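Local coordinates for protein HTH-type transcriptional regulator ascG (Escherichia coli, PDB 3BRQ) that represses transcription of the cryptic asc operon in Escherichia coli as a sequence-specific DNA-binding regulator of the LacI family, at residues B[103-117]-B[262-276]. Numbering follows the deposited sequence.
Sequences PIMVLNRRLRKNSSH and IIGRLIFMLDGGDFS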
loop_
_atom_site.group_PDB
_atom_site.type_symbol
_atom_site.label_atom_id
_atom_site.label_comp_id
_atom_site.label_asym_id
_atom_site.label_seq_id
_atom_site.Cartn_x
_atom_site.Cartn_y
_atom_site.Cartn_z
ATOM N N PRO B 103 13.524 -0.313 26.033
ATOM C CA PRO B 103 13.885 -1.190 24.944
ATOM C C PRO B 103 13.602 -0.503 23.594
ATOM O O PRO B 103 12.450 -0.145 23.327
ATOM C CB PRO B 103 12.922 -2.369 25.128
ATOM C CG PRO B 103 12.569 -2.311 26.558
ATOM C CD PRO B 103 12.404 -0.872 26.807
ATOM N N ILE B 104 14.645 -0.302 22.794
ATOM C CA ILE B 104 14.520 0.282 21.434
ATOM C C ILE B 104 15.094 -0.696 20.426
ATOM O O ILE B 104 16.236 -1.162 20.580
ATOM C CB ILE B 104 15.214 1.663 21.270
ATOM C CG1 ILE B 104 14.634 2.655 22.269
ATOM C CG2 ILE B 104 15.053 2.211 19.790
ATOM C CD1 ILE B 104 15.406 3.940 22.380
HETATM N N MSE B 105 14.308 -1.056 19.421
HETATM C CA MSE B 105 14.823 -1.943 18.394
HETATM C C MSE B 105 14.658 -1.343 17.005
HETATM O O MSE B 105 13.719 -0.565 16.795
HETATM C CB MSE B 105 14.137 -3.313 18.502
HETATM C CG MSE B 105 14.743 -4.111 19.706
HETATM SE SE MSE B 105 14.117 -5.916 19.839
HETATM C CE MSE B 105 14.990 -6.768 18.367
ATOM N N VAL B 106 15.516 -1.758 16.067
ATOM C CA VAL B 106 15.552 -1.208 14.708
ATOM C C VAL B 106 15.185 -2.308 13.713
ATOM O O VAL B 106 15.623 -3.440 13.840
ATOM C CB VAL B 106 16.958 -0.551 14.362
ATOM C CG1 VAL B 106 18.030 -1.581 14.377
ATOM C CG2 VAL B 106 16.947 0.139 12.981
ATOM N N LEU B 107 14.298 -1.966 12.779
ATOM C CA LEU B 107 13.896 -2.795 11.651
ATOM C C LEU B 107 14.595 -2.324 10.356
ATOM O O LEU B 107 14.594 -1.116 10.035
ATOM C CB LEU B 107 12.360 -2.659 11.470
ATOM C CG LEU B 107 11.701 -3.528 10.379
ATOM C CD1 LEU B 107 11.735 -5.033 10.816
ATOM C CD2 LEU B 107 10.248 -3.088 10.165
ATOM N N ASN B 108 15.128 -3.278 9.578
ATOM C CA ASN B 108 15.619 -3.015 8.207
ATOM C C ASN B 108 17.034 -2.434 8.164
ATOM O O ASN B 108 17.487 -2.000 7.092
ATOM C CB ASN B 108 14.651 -2.130 7.374
ATOM C CG ASN B 108 14.839 -2.308 5.832
ATOM O OD1 ASN B 108 14.844 -1.332 5.067
ATOM N ND2 ASN B 108 14.998 -3.535 5.390
ATOM N N ARG B 109 17.724 -2.384 9.307
ATOM C CA ARG B 109 19.105 -1.866 9.344
ATOM C C ARG B 109 19.896 -2.764 10.309
ATOM O O ARG B 109 19.379 -3.168 11.361
ATOM C CB ARG B 109 19.163 -0.392 9.820
ATOM C CG ARG B 109 18.046 0.564 9.293
ATOM C CD ARG B 109 18.209 1.004 7.785
ATOM N NE ARG B 109 19.512 1.633 7.690
ATOM C CZ ARG B 109 19.741 2.924 7.940
ATOM N NH1 ARG B 109 18.711 3.742 8.147
ATOM N NH2 ARG B 109 21.002 3.416 7.888
ATOM N N ARG B 110 21.129 -3.093 9.952
ATOM C CA ARG B 110 21.989 -3.942 10.819
ATOM C C ARG B 110 22.889 -3.105 11.719
ATOM O O ARG B 110 23.703 -2.351 11.217
ATOM C CB ARG B 110 22.848 -4.897 9.962
ATOM C CG ARG B 110 23.624 -5.941 10.821
ATOM C CD ARG B 110 24.245 -7.066 9.994
ATOM N NE ARG B 110 24.697 -6.587 8.694
ATOM C CZ ARG B 110 25.446 -7.280 7.830
ATOM N NH1 ARG B 110 25.855 -8.521 8.111
ATOM N NH2 ARG B 110 25.783 -6.716 6.672
ATOM N N LEU B 111 22.749 -3.220 13.037
ATOM C CA LEU B 111 23.560 -2.399 13.941
ATOM C C LEU B 111 24.989 -2.908 14.164
ATOM O O LEU B 111 25.266 -4.113 14.040
ATOM C CB LEU B 111 22.844 -2.181 15.288
ATOM C CG LEU B 111 21.573 -1.306 15.252
ATOM C CD1 LEU B 111 21.181 -0.908 16.640
ATOM C CD2 LEU B 111 21.730 -0.064 14.390
ATOM N N ARG B 112 25.901 -1.979 14.472
ATOM C CA ARG B 112 27.312 -2.308 14.661
ATOM C C ARG B 112 27.564 -2.719 16.108
ATOM O O ARG B 112 28.007 -3.839 16.378
ATOM C CB ARG B 112 28.190 -1.105 14.264
ATOM C CG ARG B 112 29.713 -1.379 14.273
ATOM C CD ARG B 112 30.579 -0.123 13.971
ATOM N NE ARG B 112 29.938 0.852 13.076
ATOM C CZ ARG B 112 29.677 0.665 11.781
ATOM N NH1 ARG B 112 29.991 -0.481 11.179
ATOM N NH2 ARG B 112 29.070 1.627 11.082
ATOM N N LYS B 113 27.285 -1.806 17.033
ATOM C CA LYS B 113 27.376 -2.080 18.463
ATOM C C LYS B 113 26.185 -2.934 18.972
ATOM O O LYS B 113 26.378 -4.090 19.327
ATOM C CB LYS B 113 27.553 -0.776 19.236
ATOM C CG LYS B 113 27.717 -0.919 20.722
ATOM C CD LYS B 113 27.746 0.474 21.367
ATOM C CE LYS B 113 27.572 0.393 22.878
ATOM N NZ LYS B 113 26.446 -0.548 23.229
ATOM N N ASN B 114 24.963 -2.399 18.958
ATOM C CA ASN B 114 23.806 -3.118 19.522
ATOM C C ASN B 114 23.095 -4.037 18.535
ATOM O O ASN B 114 21.892 -3.873 18.248
ATOM C CB ASN B 114 22.813 -2.144 20.152
ATOM C CG ASN B 114 23.451 -1.236 21.186
ATOM O OD1 ASN B 114 23.654 -1.626 22.335
ATOM N ND2 ASN B 114 23.737 0.004 20.791
ATOM N N SER B 115 23.829 -5.030 18.039
ATOM C CA SER B 115 23.354 -5.899 16.946
ATOM C C SER B 115 22.155 -6.757 17.323
ATOM O O SER B 115 21.337 -7.078 16.457
ATOM C CB SER B 115 24.492 -6.768 16.420
ATOM O OG SER B 115 25.141 -7.392 17.518
ATOM N N SER B 116 22.028 -7.094 18.612
ATOM C CA SER B 116 20.861 -7.838 19.115
ATOM C C SER B 116 19.548 -7.027 19.106
ATOM O O SER B 116 18.454 -7.587 19.204
ATOM C CB SER B 116 21.145 -8.376 20.529
ATOM O OG SER B 116 21.336 -7.286 21.443
ATOM N N HIS B 117 19.675 -5.713 18.938
ATOM C CA HIS B 117 18.530 -4.799 18.801
ATOM C C HIS B 117 18.077 -4.641 17.343
ATOM O O HIS B 117 17.175 -3.854 17.093
ATOM C CB HIS B 117 18.866 -3.398 19.362
ATOM C CG HIS B 117 19.161 -3.367 20.841
ATOM N ND1 HIS B 117 20.051 -4.233 21.459
ATOM C CD2 HIS B 117 18.688 -2.558 21.820
ATOM C CE1 HIS B 117 20.096 -3.965 22.756
ATOM N NE2 HIS B 117 19.301 -2.936 22.994
ATOM N N ILE B 262 10.656 -8.765 15.691
ATOM C CA ILE B 262 10.919 -7.496 16.391
ATOM C C ILE B 262 9.826 -7.109 17.394
ATOM O O ILE B 262 10.116 -6.672 18.493
ATOM C CB ILE B 262 11.183 -6.335 15.359
ATOM C CG1 ILE B 262 11.990 -5.196 16.038
ATOM C CG2 ILE B 262 9.868 -5.881 14.704
ATOM C CD1 ILE B 262 12.504 -4.189 15.017
ATOM N N ILE B 263 8.548 -7.264 17.053
ATOM C CA ILE B 263 7.540 -6.882 18.040
ATOM C C ILE B 263 7.528 -7.884 19.183
ATOM O O ILE B 263 7.413 -7.512 20.352
ATOM C CB ILE B 263 6.129 -6.757 17.417
ATOM C CG1 ILE B 263 6.049 -5.620 16.370
ATOM C CG2 ILE B 263 5.065 -6.609 18.507
ATOM C CD1 ILE B 263 6.537 -4.235 16.784
ATOM N N GLY B 264 7.655 -9.172 18.851
ATOM C CA GLY B 264 7.665 -10.222 19.884
ATOM C C GLY B 264 8.826 -10.020 20.860
ATOM O O GLY B 264 8.635 -10.091 22.090
ATOM N N ARG B 265 10.012 -9.744 20.318
ATOM C CA ARG B 265 11.154 -9.408 21.162
ATOM C C ARG B 265 10.968 -8.171 22.025
ATOM O O ARG B 265 11.370 -8.179 23.185
ATOM C CB ARG B 265 12.435 -9.300 20.342
ATOM C CG ARG B 265 12.893 -10.662 19.812
ATOM C CD ARG B 265 14.369 -10.615 19.484
ATOM N NE ARG B 265 14.809 -11.629 18.511
ATOM C CZ ARG B 265 15.996 -11.596 17.878
ATOM N NH1 ARG B 265 16.857 -10.593 18.103
ATOM N NH2 ARG B 265 16.326 -12.552 17.000
ATOM N N LEU B 266 10.376 -7.097 21.486
ATOM C CA LEU B 266 10.158 -5.880 22.299
ATOM C C LEU B 266 9.242 -6.174 23.460
ATOM O O LEU B 266 9.516 -5.741 24.572
ATOM C CB LEU B 266 9.610 -4.707 21.455
ATOM C CG LEU B 266 10.597 -3.996 20.526
ATOM C CD1 LEU B 266 9.851 -3.034 19.519
ATOM C CD2 LEU B 266 11.675 -3.249 21.323
ATOM N N ILE B 267 8.157 -6.927 23.212
ATOM C CA ILE B 267 7.250 -7.327 24.277
ATOM C C ILE B 267 7.936 -8.293 25.251
ATOM O O ILE B 267 7.761 -8.176 26.459
ATOM C CB ILE B 267 5.958 -7.975 23.711
ATOM C CG1 ILE B 267 5.139 -6.923 22.954
ATOM C CG2 ILE B 267 5.120 -8.627 24.837
ATOM C CD1 ILE B 267 3.987 -7.536 22.098
ATOM N N PHE B 268 8.721 -9.235 24.732
ATOM C CA PHE B 268 9.601 -10.045 25.597
ATOM C C PHE B 268 10.387 -9.163 26.587
ATOM O O PHE B 268 10.362 -9.424 27.801
ATOM C CB PHE B 268 10.534 -10.963 24.764
ATOM C CG PHE B 268 11.314 -11.979 25.596
ATOM C CD1 PHE B 268 10.718 -12.633 26.673
ATOM C CD2 PHE B 268 12.656 -12.242 25.315
ATOM C CE1 PHE B 268 11.440 -13.569 27.466
ATOM C CE2 PHE B 268 13.388 -13.173 26.089
ATOM C CZ PHE B 268 12.765 -13.840 27.162
HETATM N N MSE B 269 11.052 -8.112 26.090
HETATM C CA MSE B 269 11.857 -7.198 26.966
HETATM C C MSE B 269 11.007 -6.575 28.097
HETATM O O MSE B 269 11.396 -6.554 29.270
HETATM C CB MSE B 269 12.484 -6.047 26.160
HETATM C CG MSE B 269 13.425 -6.432 25.061
HETATM SE SE MSE B 269 14.638 -7.791 25.611
HETATM C CE MSE B 269 14.782 -8.662 23.849
ATOM N N LEU B 270 9.822 -6.111 27.720
ATOM C CA LEU B 270 8.856 -5.552 28.664
ATOM C C LEU B 270 8.397 -6.549 29.714
ATOM O O LEU B 270 7.967 -6.125 30.804
ATOM C CB LEU B 270 7.654 -4.976 27.923
ATOM C CG LEU B 270 7.998 -3.781 27.007
ATOM C CD1 LEU B 270 6.724 -3.180 26.417
ATOM C CD2 LEU B 270 8.789 -2.713 27.719
ATOM N N ASP B 271 8.489 -7.852 29.405
ATOM C CA ASP B 271 8.160 -8.934 30.369
ATOM C C ASP B 271 9.370 -9.447 31.132
ATOM O O ASP B 271 9.287 -10.430 31.854
ATOM C CB ASP B 271 7.510 -10.130 29.661
ATOM C CG ASP B 271 6.080 -9.841 29.193
ATOM O OD1 ASP B 271 5.445 -8.876 29.698
ATOM O OD2 ASP B 271 5.596 -10.580 28.302
ATOM N N GLY B 272 10.519 -8.835 30.947
ATOM C CA GLY B 272 11.665 -9.227 31.746
ATOM C C GLY B 272 12.690 -9.990 30.940
ATOM O O GLY B 272 13.699 -10.406 31.480
ATOM N N GLY B 273 12.458 -10.106 29.631
ATOM C CA GLY B 273 13.358 -10.807 28.736
ATOM C C GLY B 273 14.658 -10.076 28.568
ATOM O O GLY B 273 14.827 -8.972 29.094
ATOM N N ASP B 274 15.590 -10.699 27.857
ATOM C CA ASP B 274 16.864 -10.061 27.543
ATOM C C ASP B 274 17.093 -10.069 26.024
ATOM O O ASP B 274 16.363 -10.743 25.297
ATOM C CB ASP B 274 18.021 -10.738 28.295
ATOM C CG ASP B 274 18.350 -12.125 27.759
ATOM O OD1 ASP B 274 17.444 -12.821 27.211
ATOM O OD2 ASP B 274 19.541 -12.527 27.899
ATOM N N PHE B 275 18.102 -9.332 25.554
ATOM C CA PHE B 275 18.386 -9.232 24.118
ATOM C C PHE B 275 19.278 -10.371 23.609
ATOM O O PHE B 275 20.508 -10.290 23.698
ATOM C CB PHE B 275 19.072 -7.901 23.788
ATOM C CG PHE B 275 18.205 -6.695 23.966
ATOM C CD1 PHE B 275 17.377 -6.258 22.926
ATOM C CD2 PHE B 275 18.239 -5.966 25.163
ATOM C CE1 PHE B 275 16.568 -5.120 23.072
ATOM C CE2 PHE B 275 17.441 -4.807 25.322
ATOM C CZ PHE B 275 16.599 -4.390 24.271
ATOM N N SER B 276 18.669 -11.406 23.039
ATOM C CA SER B 276 19.413 -12.533 22.449
ATOM C C SER B 276 19.753 -12.311 20.974
ATOM O O SER B 276 19.122 -11.483 20.319
ATOM C CB SER B 276 18.598 -13.805 22.607
ATOM O OG SER B 276 17.290 -13.475 23.046
HETATM O O HOH W 1 17.129 -9.365 20.860
#
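The His117 and Phe275 rings form a face-to-face stack, with centroids 3.6 Å apart and planes inclined by only 12°. Phe275 CE1 sits over the centre of the imidazole, and CB of Asn114 covers the other imidazole face nearer its rim. The phenyl ring is sandwiched too: SE of Met269, a selenomethionine, lies 3.9 Å above its plane on the face turned from His117. At the phenyl edge, in plane, Met105 CG comes within 4.0 Å of Phe275 CE1. Selenomethionine Met105 also makes a Met-aromatic contact there, its SE lying 78° off the ring normal. A third flat group, the Arg265 guanidinium, has Ser116 O at its edge, in plane.

Past the phenyl edge, strand 104-107 runs nearly antiparallel to helix 262-270, axes 9.3 Å apart at closest approach. Met105 enters this interface with CG anti to its carbonyl carbon (chi1 -76°), a turn that brings CG to 3.6 Å from Leu266 CD2 while SE packs against Arg265 CB. Just before the strand, Pro103 CG meets Met269 CB at 3.8 Å; farther along it, Ile262 CD1 lies 3.4 Å from Val106 O. Ile262 and Leu266 also touch Met82 of strand 80-84, so the helix packs on neighbouring strands of the parallel sheet in the periplasmic-binding-protein-like fold.

With only an alanine at Phe275, His117 is likely to lose its stacking partner, leaving a gap between Met269 and the imidazole and Met105 CG without the ring edge it rests on.

The direct contacts are thus mostly apolar and aromatic, whereas polar linkage runs through one water. It donates to Ser116 O (2.8 Å) and Ser276 O and accepts from Arg265 NH1, whose guanidinium also forms a salt bridge through NH2 with Glu261. This chemistry is consistent with apolar packing and ring stacking holding the segments together, one water bridging Ser116 O and Ser276 O.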